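Local coordinates for protein 15-O-acetyltransferase (Fusarium sporotrichioides, PDB 3FP0) that transfers an acetyl group to the 15-hydroxyl of trichothecene intermediates, a step in the biosynthesis of fungal mycotoxins such as T-2 toxin, at residues 35-40 with 354-359; 51-56 with 184-189; 280-285 with 506-511; 287-292 with 485-490. All blocks are in the same frame, centred on the assembly; numbering follows the deposited sequence. Where two conformers were deposited one is given.

Interaction 1. Residues 35-40 with 354-359; sequences GAEAIV and YAMCQT. With FP0 ((3alpha)-15-hydroxy-12,13-epoxytrichothec-9-en-3-yl acetate), chain C.
Glu37 OE2 is gripped by three partners: two waters that tie it to the backbone of Met356, and Arg31, by a salt bridge. The water donating to Glu37 OE2 over 2.6 Å accepts from Met356 N, while the other, 2.8 Å from OE2, donates also to Met356 O. The short helix 36-40 is thus joined to the irregular lead-in of strand 358-365, in the pocket wall of this CoA-dependent acyltransferase fold. A carboxylate suits the spot because it can accept several bonds in a buried place, and Arg31 probably favours its charged form. A third water bridges Ala36 N and Gln358 O, so water replaces direct hydrogen bonds between the segments.

The side chain of Met356 supplies the apolar part. Its CG stands anti to the backbone N (chi1 -179°), and two further bends carry SD to 3.9 Å from Ala36 CB and CE tip to tip with Val40 CG2 at 3.8 Å. Glu37 CG slides past Met356 CB at 3.6 Å. The helix also faces bound 15-deacetylcalonectrin, beside the binding residue His414. The small Ala36 lets the epoxide approach, with CB 3.4 Å from ligand O2, and Val40 CG1 lies 3.4 Å from the epoxide carbon C13.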
# COMPACT_ATOMS: atom_id res chain seq x y z
N GLY A 35 -1.90 6.93 -14.44
CA GLY A 35 -1.21 5.70 -14.14
C GLY A 35 -2.02 4.89 -13.18
O GLY A 35 -3.24 4.80 -13.30
N ALA A 36 -1.35 4.32 -12.17
CA ALA A 36 -2.06 3.47 -11.19
C ALA A 36 -3.19 4.20 -10.49
O ALA A 36 -4.12 3.54 -10.01
CB ALA A 36 -1.07 2.92 -10.17
N GLU A 37 -3.16 5.53 -10.42
CA GLU A 37 -4.34 6.24 -9.86
C GLU A 37 -5.62 5.91 -10.63
O GLU A 37 -6.69 5.78 -10.05
CB GLU A 37 -4.14 7.75 -9.83
CG GLU A 37 -3.04 8.23 -8.87
CD GLU A 37 -2.68 9.71 -9.07
OE1 GLU A 37 -2.98 10.26 -10.16
OE2 GLU A 37 -2.02 10.27 -8.18
N ALA A 38 -5.49 5.74 -11.95
CA ALA A 38 -6.68 5.56 -12.78
C ALA A 38 -7.25 4.18 -12.53
O ALA A 38 -8.46 3.99 -12.65
CB ALA A 38 -6.35 5.77 -14.25
N ILE A 39 -6.39 3.23 -12.17
CA ILE A 39 -6.85 1.88 -11.80
C ILE A 39 -7.65 1.94 -10.49
O ILE A 39 -8.80 1.53 -10.46
CB ILE A 39 -5.71 0.81 -11.67
CG1 ILE A 39 -4.94 0.67 -13.01
CG2 ILE A 39 -6.32 -0.55 -11.19
CD1 ILE A 39 -3.65 -0.20 -12.96
N VAL A 40 -7.04 2.45 -9.41
CA VAL A 40 -7.74 2.49 -8.13
C VAL A 40 -8.95 3.42 -8.13
O VAL A 40 -9.88 3.22 -7.35
CB VAL A 40 -6.80 2.80 -6.90
CG1 VAL A 40 -5.77 1.69 -6.78
CG2 VAL A 40 -6.13 4.14 -7.03
N TYR A 354 4.16 12.03 -1.80
CA TYR A 354 3.13 11.36 -0.99
C TYR A 354 2.01 10.75 -1.83
O TYR A 354 1.33 9.81 -1.41
CB TYR A 354 2.54 12.37 0.00
CG TYR A 354 3.41 12.51 1.22
CD1 TYR A 354 4.62 13.23 1.16
CD2 TYR A 354 3.03 11.95 2.43
CE1 TYR A 354 5.44 13.35 2.27
CE2 TYR A 354 3.85 12.07 3.57
CZ TYR A 354 5.04 12.76 3.48
OH TYR A 354 5.86 12.93 4.58
N ALA A 355 1.82 11.29 -3.04
CA ALA A 355 0.85 10.78 -4.00
C ALA A 355 1.33 9.43 -4.55
O ALA A 355 2.51 9.08 -4.36
CB ALA A 355 0.61 11.80 -5.12
N MET A 356 0.43 8.69 -5.20
CA MET A 356 0.78 7.47 -5.92
C MET A 356 2.04 7.68 -6.79
O MET A 356 2.12 8.63 -7.57
CB MET A 356 -0.39 7.03 -6.81
CG MET A 356 -0.13 5.74 -7.62
SD MET A 356 -0.57 4.27 -6.59
CE MET A 356 -2.38 4.43 -6.61
N CYS A 357 3.02 6.80 -6.64
CA CYS A 357 4.19 6.84 -7.53
C CYS A 357 4.68 5.43 -7.73
O CYS A 357 5.60 4.98 -7.06
CB CYS A 357 5.31 7.72 -6.97
SG CYS A 357 6.69 7.90 -8.15
N GLN A 358 4.03 4.72 -8.65
CA GLN A 358 4.26 3.31 -8.84
C GLN A 358 4.59 3.02 -10.32
O GLN A 358 4.13 3.69 -11.22
CB GLN A 358 3.00 2.50 -8.45
CG GLN A 358 2.69 2.56 -6.98
CD GLN A 358 3.69 1.72 -6.19
OE1 GLN A 358 3.89 0.55 -6.52
NE2 GLN A 358 4.36 2.32 -5.19
N THR A 359 5.37 1.99 -10.54
CA THR A 359 5.52 1.45 -11.85
C THR A 359 5.62 -0.04 -11.63
O THR A 359 5.18 -0.52 -10.60
CB THR A 359 6.69 2.10 -12.66
OG1 THR A 359 6.68 1.58 -14.01
CG2 THR A 359 8.08 1.91 -11.98
C2 FP0 C . -2.29 -2.45 -9.36
C6 FP0 C . -1.37 -2.44 -6.55
C5 FP0 C . -1.08 -1.29 -7.59
C4 FP0 C . -0.04 -1.71 -8.64
C3 FP0 C . -0.82 -2.38 -9.81
C11 FP0 C . -1.73 -3.75 -7.28
C10 FP0 C . -2.43 -4.75 -6.34
C9 FP0 C . -2.96 -4.40 -5.13
C8 FP0 C . -2.83 -3.01 -4.55
C12 FP0 C . -2.29 -1.18 -8.54
C13 FP0 C . -3.58 -0.51 -8.16
O4 FP0 C . 1.58 -2.91 -10.96
C17 FP0 C . 0.90 -3.90 -10.69
C18 FP0 C . 1.29 -5.35 -10.87
O3 FP0 C . -0.38 -3.69 -10.13
O2 FP0 C . -2.67 0.05 -9.15
O1 FP0 C . -2.55 -3.57 -8.48
C14 FP0 C . -0.60 0.03 -6.95
C7 FP0 C . -2.56 -2.02 -5.67
C15 FP0 C . -0.08 -2.72 -5.77
O12 FP0 C . 0.10 -1.90 -4.61
C16 FP0 C . -3.69 -5.40 -4.29
O HOH W 1 1.67 4.12 -12.49
O HOH W 2 -2.34 9.83 -5.60
O HOH W 3 0.63 10.35 -9.01

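Interaction 2. Residues 51-56 with 184-189. With FP0 ((3alpha)-15-hydroxy-12,13-epoxytrichothec-9-en-3-yl acetate), chain C.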
# COMPACT_ATOMS: atom_id res chain seq x y z
N TYR A 51 -9.34 -1.92 -3.04
CA TYR A 51 -8.00 -1.43 -2.77
C TYR A 51 -7.87 -0.31 -1.69
O TYR A 51 -6.75 0.20 -1.50
CB TYR A 51 -7.34 -0.98 -4.10
CG TYR A 51 -7.20 -2.12 -5.14
CD1 TYR A 51 -6.94 -3.45 -4.72
CD2 TYR A 51 -7.29 -1.86 -6.51
CE1 TYR A 51 -6.81 -4.52 -5.68
CE2 TYR A 51 -7.15 -2.89 -7.46
CZ TYR A 51 -6.90 -4.20 -7.05
OH TYR A 51 -6.76 -5.19 -7.98
N ASP A 52 -8.92 -0.02 -0.93
CA ASP A 52 -8.80 0.91 0.21
C ASP A 52 -7.66 0.41 1.10
O ASP A 52 -7.46 -0.83 1.28
CB ASP A 52 -10.09 0.96 1.07
CG ASP A 52 -11.09 2.03 0.64
OD1 ASP A 52 -11.03 2.56 -0.52
OD2 ASP A 52 -11.96 2.35 1.49
N LEU A 53 -6.89 1.36 1.65
CA LEU A 53 -5.75 1.02 2.50
C LEU A 53 -6.20 1.08 3.94
O LEU A 53 -6.87 2.04 4.33
CB LEU A 53 -4.58 2.02 2.28
CG LEU A 53 -4.12 2.14 0.84
CD1 LEU A 53 -3.07 3.27 0.61
CD2 LEU A 53 -3.55 0.78 0.42
N TYR A 54 -5.83 0.05 4.71
CA TYR A 54 -6.00 0.07 6.16
C TYR A 54 -4.63 -0.19 6.81
O TYR A 54 -3.96 -1.19 6.48
CB TYR A 54 -6.98 -1.00 6.60
CG TYR A 54 -8.42 -0.70 6.29
CD1 TYR A 54 -9.24 -0.08 7.25
CD2 TYR A 54 -8.96 -1.03 5.04
CE1 TYR A 54 -10.61 0.16 6.98
CE2 TYR A 54 -10.30 -0.81 4.75
CZ TYR A 54 -11.12 -0.21 5.72
OH TYR A 54 -12.45 0.00 5.47
N ILE A 55 -4.19 0.72 7.67
CA ILE A 55 -2.97 0.50 8.46
C ILE A 55 -3.32 0.39 9.95
O ILE A 55 -3.87 1.32 10.55
CB ILE A 55 -1.86 1.55 8.23
CG1 ILE A 55 -1.61 1.76 6.70
CG2 ILE A 55 -0.62 1.14 9.03
CD1 ILE A 55 -0.56 2.87 6.35
N ALA A 56 -3.03 -0.77 10.51
CA ALA A 56 -3.40 -1.12 11.88
C ALA A 56 -2.11 -1.02 12.67
O ALA A 56 -1.15 -1.70 12.33
CB ALA A 56 -3.99 -2.51 11.94
N SER A 184 -7.66 4.72 4.46
CA SER A 184 -7.42 5.66 3.34
C SER A 184 -7.95 5.11 2.03
O SER A 184 -7.83 3.92 1.75
CB SER A 184 -5.93 6.00 3.17
OG SER A 184 -5.42 6.81 4.22
N ASN A 185 -8.55 5.99 1.24
CA ASN A 185 -8.88 5.74 -0.16
C ASN A 185 -7.51 5.63 -0.84
O ASN A 185 -6.66 6.52 -0.69
CB ASN A 185 -9.66 6.95 -0.69
CG ASN A 185 -10.27 6.71 -2.06
OD1 ASN A 185 -9.59 6.20 -2.95
ND2 ASN A 185 -11.56 7.10 -2.23
N HIS A 186 -7.29 4.54 -1.57
CA HIS A 186 -6.00 4.32 -2.23
C HIS A 186 -5.75 5.39 -3.32
O HIS A 186 -4.62 5.54 -3.74
CB HIS A 186 -5.92 2.91 -2.83
CG HIS A 186 -4.54 2.35 -2.98
ND1 HIS A 186 -3.43 3.13 -3.28
CD2 HIS A 186 -4.10 1.07 -2.94
CE1 HIS A 186 -2.37 2.34 -3.42
NE2 HIS A 186 -2.74 1.10 -3.17
N LEU A 187 -6.78 6.12 -3.76
CA LEU A 187 -6.58 7.08 -4.86
C LEU A 187 -5.47 8.12 -4.56
O LEU A 187 -4.66 8.44 -5.43
CB LEU A 187 -7.89 7.77 -5.25
CG LEU A 187 -7.75 8.77 -6.44
CD1 LEU A 187 -7.18 8.11 -7.74
CD2 LEU A 187 -9.11 9.47 -6.73
N PHE A 188 -5.43 8.57 -3.29
CA PHE A 188 -4.62 9.71 -2.86
C PHE A 188 -3.19 9.42 -2.49
O PHE A 188 -2.43 10.35 -2.23
CB PHE A 188 -5.39 10.46 -1.75
CG PHE A 188 -6.82 10.77 -2.16
CD1 PHE A 188 -7.07 11.64 -3.22
CD2 PHE A 188 -7.90 10.13 -1.57
CE1 PHE A 188 -8.38 11.90 -3.64
CE2 PHE A 188 -9.23 10.40 -1.99
CZ PHE A 188 -9.45 11.29 -3.02
N TRP A 189 -2.80 8.13 -2.55
CA TRP A 189 -1.52 7.68 -2.01
C TRP A 189 -1.00 6.42 -2.69
O TRP A 189 -1.76 5.73 -3.35
CB TRP A 189 -1.71 7.26 -0.54
CG TRP A 189 -2.59 8.09 0.36
CD1 TRP A 189 -3.94 7.90 0.62
CD2 TRP A 189 -2.17 9.19 1.18
NE1 TRP A 189 -4.39 8.84 1.53
CE2 TRP A 189 -3.32 9.62 1.90
CE3 TRP A 189 -0.93 9.86 1.36
CZ2 TRP A 189 -3.27 10.70 2.81
CZ3 TRP A 189 -0.87 10.92 2.29
CH2 TRP A 189 -2.04 11.33 2.99
C2 FP0 C . -2.29 -2.45 -9.36
C6 FP0 C . -1.37 -2.44 -6.55
C5 FP0 C . -1.08 -1.29 -7.59
C4 FP0 C . -0.04 -1.71 -8.64
C3 FP0 C . -0.82 -2.38 -9.81
C11 FP0 C . -1.73 -3.75 -7.28
C10 FP0 C . -2.43 -4.75 -6.34
C9 FP0 C . -2.96 -4.40 -5.13
C8 FP0 C . -2.83 -3.01 -4.55
C12 FP0 C . -2.29 -1.18 -8.54
C13 FP0 C . -3.58 -0.51 -8.16
O4 FP0 C . 1.58 -2.91 -10.96
C17 FP0 C . 0.90 -3.90 -10.69
C18 FP0 C . 1.29 -5.35 -10.87
O3 FP0 C . -0.38 -3.69 -10.13
O2 FP0 C . -2.67 0.05 -9.15
O1 FP0 C . -2.55 -3.57 -8.48
C14 FP0 C . -0.60 0.03 -6.95
C7 FP0 C . -2.56 -2.02 -5.67
C15 FP0 C . -0.08 -2.72 -5.77
O12 FP0 C . 0.10 -1.90 -4.61
C16 FP0 C . -3.69 -5.40 -4.29
O HOH W 4 -9.34 2.64 -2.72
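Leu53 and His186 form the tightly packed half of this contact, where strand 53-61 meets the loop that follows strand 177-184. His186 opens the sequence HLFWD, which matches the HXXXD motif of CoA-dependent acyltransferases; in relatives its histidine acts as the general base. Leu53 and Ser184 are an antiparallel hydrogen-bonded pair: Leu53 N donates to Ser184 O over 2.7 Å, and Ser184 N returns a nearly straight bond (169°) to Leu53 O at 2.8 Å. Beyond this last rung the imidazole folds back, its CG anti to the backbone N (chi1 -155°), and lies against Leu53. The CD2 methyl sits over the ring face in a CH-pi contact, 3.8 Å from the His186 centroid. A branched leucine suits this place, since CD2 can cover the ring while CD1 reaches toward Trp189 CB. At the ring edge Tyr51 O comes within 3.1 Å of His186 CD2, and His186 ND1 gives a weak bond to Trp189 O.

The other half is looser and partly bridged by water. Here the CB of Asp52 points away from the loop, yet OD1 stays beside Asn185 CA; a water donates to Asp52 OD1 over 2.8 Å while accepting from His186 N, and OD2 is held by Ser154. Asn185 closes an Asx turn, its OD1 accepting from Leu187 N and so shaping the start of the motif. Bound 15-deacetylcalonectrin lies over one face of the Tyr51 ring, where CE1 is 3.5 Å from ligand C16, and His186 NE2 is 4.4 Å from O12, the oxygen of the 15-hydroxyl.

Interaction 3. Residues 280-285 with 506-511; sequences VIHKLS and YLQSIV. With Z9N (alpha-D-fructofuranose), chain B; GLC (alpha-D-glucopyranose), chain D.
His282 and Gln508 make the polar part of this strand-on-helix packing. His282 ND1 donates to Gln508 OE1 over 3.2 Å; the bond is bent, meeting the amide oxygen in the carbonyl plane on a lone pair while OE1 sits out of the imidazole plane. Gln508 was modelled in two conformers, so this bond may be held only part of the time.

Contacts with the imidazole face are of another kind. With CG anti to the backbone N (chi1 -174°), the His282 ring reaches toward the helix, and Val511 CG2 lies over its face, 3.9 Å from the centroid and 19° off the normal, a CH-pi contact. The compact, branched valine can serve two neighbours, for its CG1 passes Leu284 CD2 at 3.8 Å. Leu507 supplies apolar packing, its CD2 lying 4.0 Å from His282 CB and also against the strand backbone at Val280 O.

Sugar contacts come last. A bound glucose-fructose disaccharide, away from the known substrate site, rests on the strand end; His282 NE2 and fructose O4 are hydrogen-bonded at 3.0 Å.

Strand 277-283 is an outermost strand of a five-stranded mixed sheet, beside strand 486-494. Helix 500-516 follows that neighbour in the chain and lies against 277-283 almost parallel, the local axes 9.4 Å apart and inclined by 24°, while Tyr506 and Ile510 pack toward helix 306-321.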
# COMPACT_ATOMS: atom_id res chain seq x y z
N VAL A 280 -5.15 -12.93 5.77
CA VAL A 280 -4.44 -13.86 6.65
C VAL A 280 -3.01 -13.30 6.80
O VAL A 280 -2.44 -12.84 5.82
CB VAL A 280 -4.38 -15.28 6.04
CG1 VAL A 280 -3.79 -16.31 7.03
CG2 VAL A 280 -5.77 -15.71 5.56
N ILE A 281 -2.46 -13.35 8.00
CA ILE A 281 -1.18 -12.70 8.31
C ILE A 281 -0.26 -13.74 8.96
O ILE A 281 -0.72 -14.60 9.77
CB ILE A 281 -1.39 -11.53 9.32
CG1 ILE A 281 -2.36 -10.46 8.78
CG2 ILE A 281 -0.03 -10.89 9.76
CD1 ILE A 281 -2.86 -9.50 9.89
N HIS A 282 1.02 -13.67 8.61
CA HIS A 282 2.05 -14.45 9.28
C HIS A 282 3.17 -13.49 9.62
O HIS A 282 3.88 -12.95 8.75
CB HIS A 282 2.59 -15.63 8.44
CG HIS A 282 3.54 -16.50 9.18
ND1 HIS A 282 3.20 -17.77 9.61
CD2 HIS A 282 4.80 -16.28 9.62
CE1 HIS A 282 4.21 -18.28 10.29
NE2 HIS A 282 5.19 -17.39 10.32
N LYS A 283 3.32 -13.28 10.92
CA LYS A 283 4.36 -12.44 11.44
C LYS A 283 5.51 -13.40 11.79
O LYS A 283 5.39 -14.18 12.75
CB LYS A 283 3.81 -11.68 12.66
CG LYS A 283 2.71 -10.67 12.29
CD LYS A 283 2.40 -9.64 13.41
CE LYS A 283 1.89 -8.29 12.85
NZ LYS A 283 2.82 -7.53 11.88
N LEU A 284 6.56 -13.42 10.97
CA LEU A 284 7.78 -14.13 11.33
C LEU A 284 8.44 -13.42 12.51
O LEU A 284 8.33 -12.19 12.65
CB LEU A 284 8.77 -14.19 10.17
CG LEU A 284 8.39 -14.92 8.87
CD1 LEU A 284 9.31 -14.51 7.73
CD2 LEU A 284 8.40 -16.41 9.00
N SER A 285 9.11 -14.19 13.36
CA SER A 285 9.88 -13.56 14.46
C SER A 285 11.08 -12.77 13.97
O SER A 285 11.58 -12.96 12.87
CB SER A 285 10.32 -14.60 15.51
OG SER A 285 11.19 -15.57 14.94
N TYR A 506 -1.81 -22.01 1.96
CA TYR A 506 -0.90 -21.47 0.96
C TYR A 506 0.12 -20.52 1.60
O TYR A 506 1.31 -20.61 1.31
CB TYR A 506 -1.70 -20.78 -0.14
CG TYR A 506 -0.83 -20.26 -1.26
CD1 TYR A 506 -0.03 -21.13 -2.01
CD2 TYR A 506 -0.82 -18.89 -1.60
CE1 TYR A 506 0.75 -20.66 -3.06
CE2 TYR A 506 -0.05 -18.40 -2.64
CZ TYR A 506 0.75 -19.30 -3.37
OH TYR A 506 1.53 -18.87 -4.41
N LEU A 507 -0.32 -19.62 2.47
CA LEU A 507 0.63 -18.77 3.19
C LEU A 507 1.65 -19.60 3.99
O LEU A 507 2.85 -19.29 4.02
CB LEU A 507 -0.12 -17.81 4.12
CG LEU A 507 0.75 -16.82 4.91
CD1 LEU A 507 1.81 -16.03 4.04
CD2 LEU A 507 -0.21 -15.87 5.63
N GLN A 508 1.18 -20.66 4.65
CA GLN A 508 2.06 -21.53 5.46
C GLN A 508 3.11 -22.21 4.59
O GLN A 508 4.30 -22.35 4.98
CB GLN A 508 1.23 -22.57 6.20
CG GLN A 508 0.42 -22.01 7.36
CD GLN A 508 1.27 -21.18 8.32
OE1 GLN A 508 1.40 -19.95 8.16
NE2 GLN A 508 1.87 -21.85 9.29
N SER A 509 2.67 -22.65 3.41
CA SER A 509 3.58 -23.27 2.44
C SER A 509 4.70 -22.30 2.05
O SER A 509 5.89 -22.67 2.09
CB SER A 509 2.82 -23.74 1.20
OG SER A 509 3.68 -24.38 0.27
N ILE A 510 4.32 -21.06 1.68
CA ILE A 510 5.27 -20.00 1.37
C ILE A 510 6.28 -19.81 2.50
O ILE A 510 7.50 -19.82 2.27
CB ILE A 510 4.56 -18.63 1.08
CG1 ILE A 510 3.61 -18.71 -0.14
CG2 ILE A 510 5.59 -17.48 0.88
CD1 ILE A 510 2.72 -17.42 -0.30
N VAL A 511 5.76 -19.63 3.71
CA VAL A 511 6.61 -19.41 4.88
C VAL A 511 7.58 -20.58 5.14
O VAL A 511 8.76 -20.36 5.47
CB VAL A 511 5.74 -19.07 6.17
CG1 VAL A 511 6.55 -19.28 7.44
CG2 VAL A 511 5.15 -17.64 6.08
O2 Z9N B . 3.11 -18.56 14.10
C1 Z9N B . 4.33 -17.95 16.11
O1 Z9N B . 3.93 -16.62 16.44
C2 Z9N B . 4.38 -18.14 14.58
O5 Z9N B . 5.24 -19.21 14.24
C3 Z9N B . 5.07 -16.94 13.90
O3 Z9N B . 4.88 -15.72 14.60
C4 Z9N B . 6.55 -17.29 13.89
O4 Z9N B . 7.10 -17.13 12.61
C5 Z9N B . 6.59 -18.78 14.12
C6 Z9N B . 7.48 -19.16 15.31
O6 Z9N B . 6.98 -20.32 15.97
C1 GLC D . 2.19 -17.62 13.56
C2 GLC D . 1.21 -17.13 14.66
C3 GLC D . -0.26 -17.11 14.23
C4 GLC D . -0.33 -16.78 12.75
C5 GLC D . 0.23 -18.02 12.07
C6 GLC D . 0.07 -17.95 10.57
O2 GLC D . 1.33 -17.87 15.88
O3 GLC D . -0.93 -16.15 15.00
O4 GLC D . -1.63 -16.42 12.32
O5 GLC D . 1.59 -18.27 12.43
O6 GLC D . -1.00 -18.81 10.29

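Interaction 4. Residues 287-292 with 485-490. Unlike the reference sequence in segment 287-292: Asp291 (reference Ala). With Z9N (alpha-D-fructofuranose), chain B.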
# COMPACT_ATOMS: atom_id res chain seq x y z
N ASP A 287 13.96 -13.25 15.10
CA ASP A 287 15.01 -14.30 15.00
C ASP A 287 14.94 -15.01 13.64
O ASP A 287 15.97 -15.14 12.95
CB ASP A 287 14.91 -15.33 16.14
CG ASP A 287 15.40 -14.81 17.49
OD1 ASP A 287 16.15 -13.81 17.56
OD2 ASP A 287 15.05 -15.43 18.51
N GLU A 288 13.74 -15.45 13.25
CA GLU A 288 13.53 -16.10 11.96
C GLU A 288 13.89 -15.20 10.79
O GLU A 288 14.52 -15.65 9.83
CB GLU A 288 12.08 -16.54 11.78
CG GLU A 288 11.63 -17.60 12.78
CD GLU A 288 10.15 -17.89 12.70
OE1 GLU A 288 9.35 -16.99 12.30
OE2 GLU A 288 9.79 -19.02 13.06
N SER A 289 13.47 -13.94 10.87
CA SER A 289 13.66 -13.00 9.78
C SER A 289 15.13 -12.68 9.59
O SER A 289 15.61 -12.55 8.45
CB SER A 289 12.83 -11.73 10.01
OG SER A 289 11.49 -12.07 10.38
N ILE A 290 15.85 -12.55 10.71
CA ILE A 290 17.27 -12.19 10.65
C ILE A 290 18.03 -13.36 10.00
O ILE A 290 18.92 -13.15 9.17
CB ILE A 290 17.80 -11.85 12.07
CG1 ILE A 290 17.31 -10.43 12.45
CG2 ILE A 290 19.32 -11.93 12.12
CD1 ILE A 290 17.47 -10.06 13.98
N ASP A 291 17.63 -14.57 10.38
CA ASP A 291 18.23 -15.79 9.86
C ASP A 291 18.04 -15.88 8.36
O ASP A 291 18.95 -16.30 7.66
CB ASP A 291 17.60 -17.02 10.54
CG ASP A 291 18.24 -17.37 11.87
OD1 ASP A 291 17.76 -18.33 12.50
OD2 ASP A 291 19.22 -16.69 12.25
N ILE A 292 16.83 -15.56 7.88
CA ILE A 292 16.50 -15.60 6.45
C ILE A 292 17.28 -14.56 5.67
O ILE A 292 17.86 -14.89 4.63
CB ILE A 292 14.94 -15.50 6.21
CG1 ILE A 292 14.21 -16.75 6.75
CG2 ILE A 292 14.62 -15.29 4.73
CD1 ILE A 292 12.70 -16.57 6.91
N ASP A 485 12.83 -5.43 12.92
CA ASP A 485 13.55 -6.59 12.32
C ASP A 485 12.74 -7.88 12.16
O ASP A 485 13.35 -8.95 11.96
CB ASP A 485 14.82 -6.89 13.12
CG ASP A 485 15.86 -5.80 13.01
OD1 ASP A 485 16.24 -5.43 11.87
OD2 ASP A 485 16.33 -5.34 14.07
N ALA A 486 11.40 -7.82 12.27
CA ALA A 486 10.54 -8.96 12.07
C ALA A 486 9.79 -8.79 10.74
O ALA A 486 9.10 -7.80 10.55
CB ALA A 486 9.57 -9.13 13.23
N SER A 487 9.97 -9.72 9.80
CA SER A 487 9.26 -9.64 8.51
C SER A 487 7.84 -10.13 8.68
O SER A 487 7.60 -11.16 9.35
CB SER A 487 9.96 -10.47 7.43
OG SER A 487 11.11 -9.81 6.94
N THR A 488 6.90 -9.43 8.06
CA THR A 488 5.50 -9.84 8.08
C THR A 488 5.01 -10.09 6.66
O THR A 488 5.27 -9.29 5.74
CB THR A 488 4.59 -8.81 8.81
OG1 THR A 488 4.88 -8.86 10.23
CG2 THR A 488 3.08 -9.11 8.56
N LEU A 489 4.32 -11.21 6.48
CA LEU A 489 3.62 -11.53 5.23
C LEU A 489 2.11 -11.55 5.48
O LEU A 489 1.66 -12.11 6.46
CB LEU A 489 3.99 -12.92 4.71
CG LEU A 489 5.32 -13.18 4.03
CD1 LEU A 489 6.45 -13.05 5.10
CD2 LEU A 489 5.35 -14.56 3.39
N ASN A 490 1.33 -10.96 4.58
CA ASN A 490 -0.11 -11.21 4.61
C ASN A 490 -0.64 -11.52 3.20
O ASN A 490 0.05 -11.24 2.18
CB ASN A 490 -0.87 -10.09 5.36
CG ASN A 490 -0.93 -8.77 4.59
OD1 ASN A 490 -1.24 -8.76 3.39
ND2 ASN A 490 -0.68 -7.65 5.29
O2 Z9N B . 3.11 -18.56 14.10
C1 Z9N B . 4.33 -17.95 16.11
O1 Z9N B . 3.93 -16.62 16.44
C2 Z9N B . 4.38 -18.14 14.58
O5 Z9N B . 5.24 -19.21 14.24
C3 Z9N B . 5.07 -16.94 13.90
O3 Z9N B . 4.88 -15.72 14.60
C4 Z9N B . 6.55 -17.29 13.89
O4 Z9N B . 7.10 -17.13 12.61
C5 Z9N B . 6.59 -18.78 14.12
C6 Z9N B . 7.48 -19.16 15.31
O6 Z9N B . 6.98 -20.32 15.97
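Ser289 and Ile290 carry this contact, meeting the first residues of strand 486-494 near the start of helix 286-299. One residue earlier, Glu288 secures the helix end: Ser285 OG caps the backbone N of Glu288, and Glu288 OE1 accepts from Ser285 N, a capping box. The same carboxylate lies beside the bound fructose, where the 2.3 Å between Glu288 OE1 and sugar O4 is doubtfully short.

Ser289 is the central residue. Its OG accepts from Ser487 N over 2.9 Å in an almost straight bond (169°) and donates to Ser285 O, one turn back. Serine suits the place because its hydroxyl can do both while the side chain remains small. The torsion that sets OG anti to the carbonyl carbon (chi1 -48°) lets it reach both partners, and CB closes to 3.4 Å from Asp485 O.

At Ile290 the contact thins toward solvent, CD1 brushing Asp485 CB at 4.2 Å. Asp485 lies in the tight turn between strands 477-483 and 486-494, with a left-handed backbone (phi 59°) that aspartate tolerates better than beta-branched residues do. Ile292, two residues on, packs instead on Leu284 and on Ile306 and Leu309 of helix 306-321.

The helix start thus folds across the end of a beta hairpin: strand 486-494 runs between 477-483 and 277-283, Leu284 pairs with Ser487 through the backbone, and helix 500-516 takes up Leu489 and touches Glu288.

How the interactions relate
Interactions 1 and 2 are wholly buried near the centre of the chain, both lining the site of 15-deacetylcalonectrin; they touch, as where Met356 CE packs on Trp189 O, and the second is nested within the loop closed by the first. Interaction 3 is largely buried but farther out, and interaction 4 opens to solvent at Ile290 and Asp485. These two share one sheet, in which strands 277-283 and 486-494 are neighbours joined by His282 N and Leu489 O, and both reach the fructose. Chemistry follows place: bridging waters and a thioether in 1, strand pairing and an imidazole face in 2, a bent histidine-amide bond and a CH-pi contact in 3, a single serine hydrogen bond in 4.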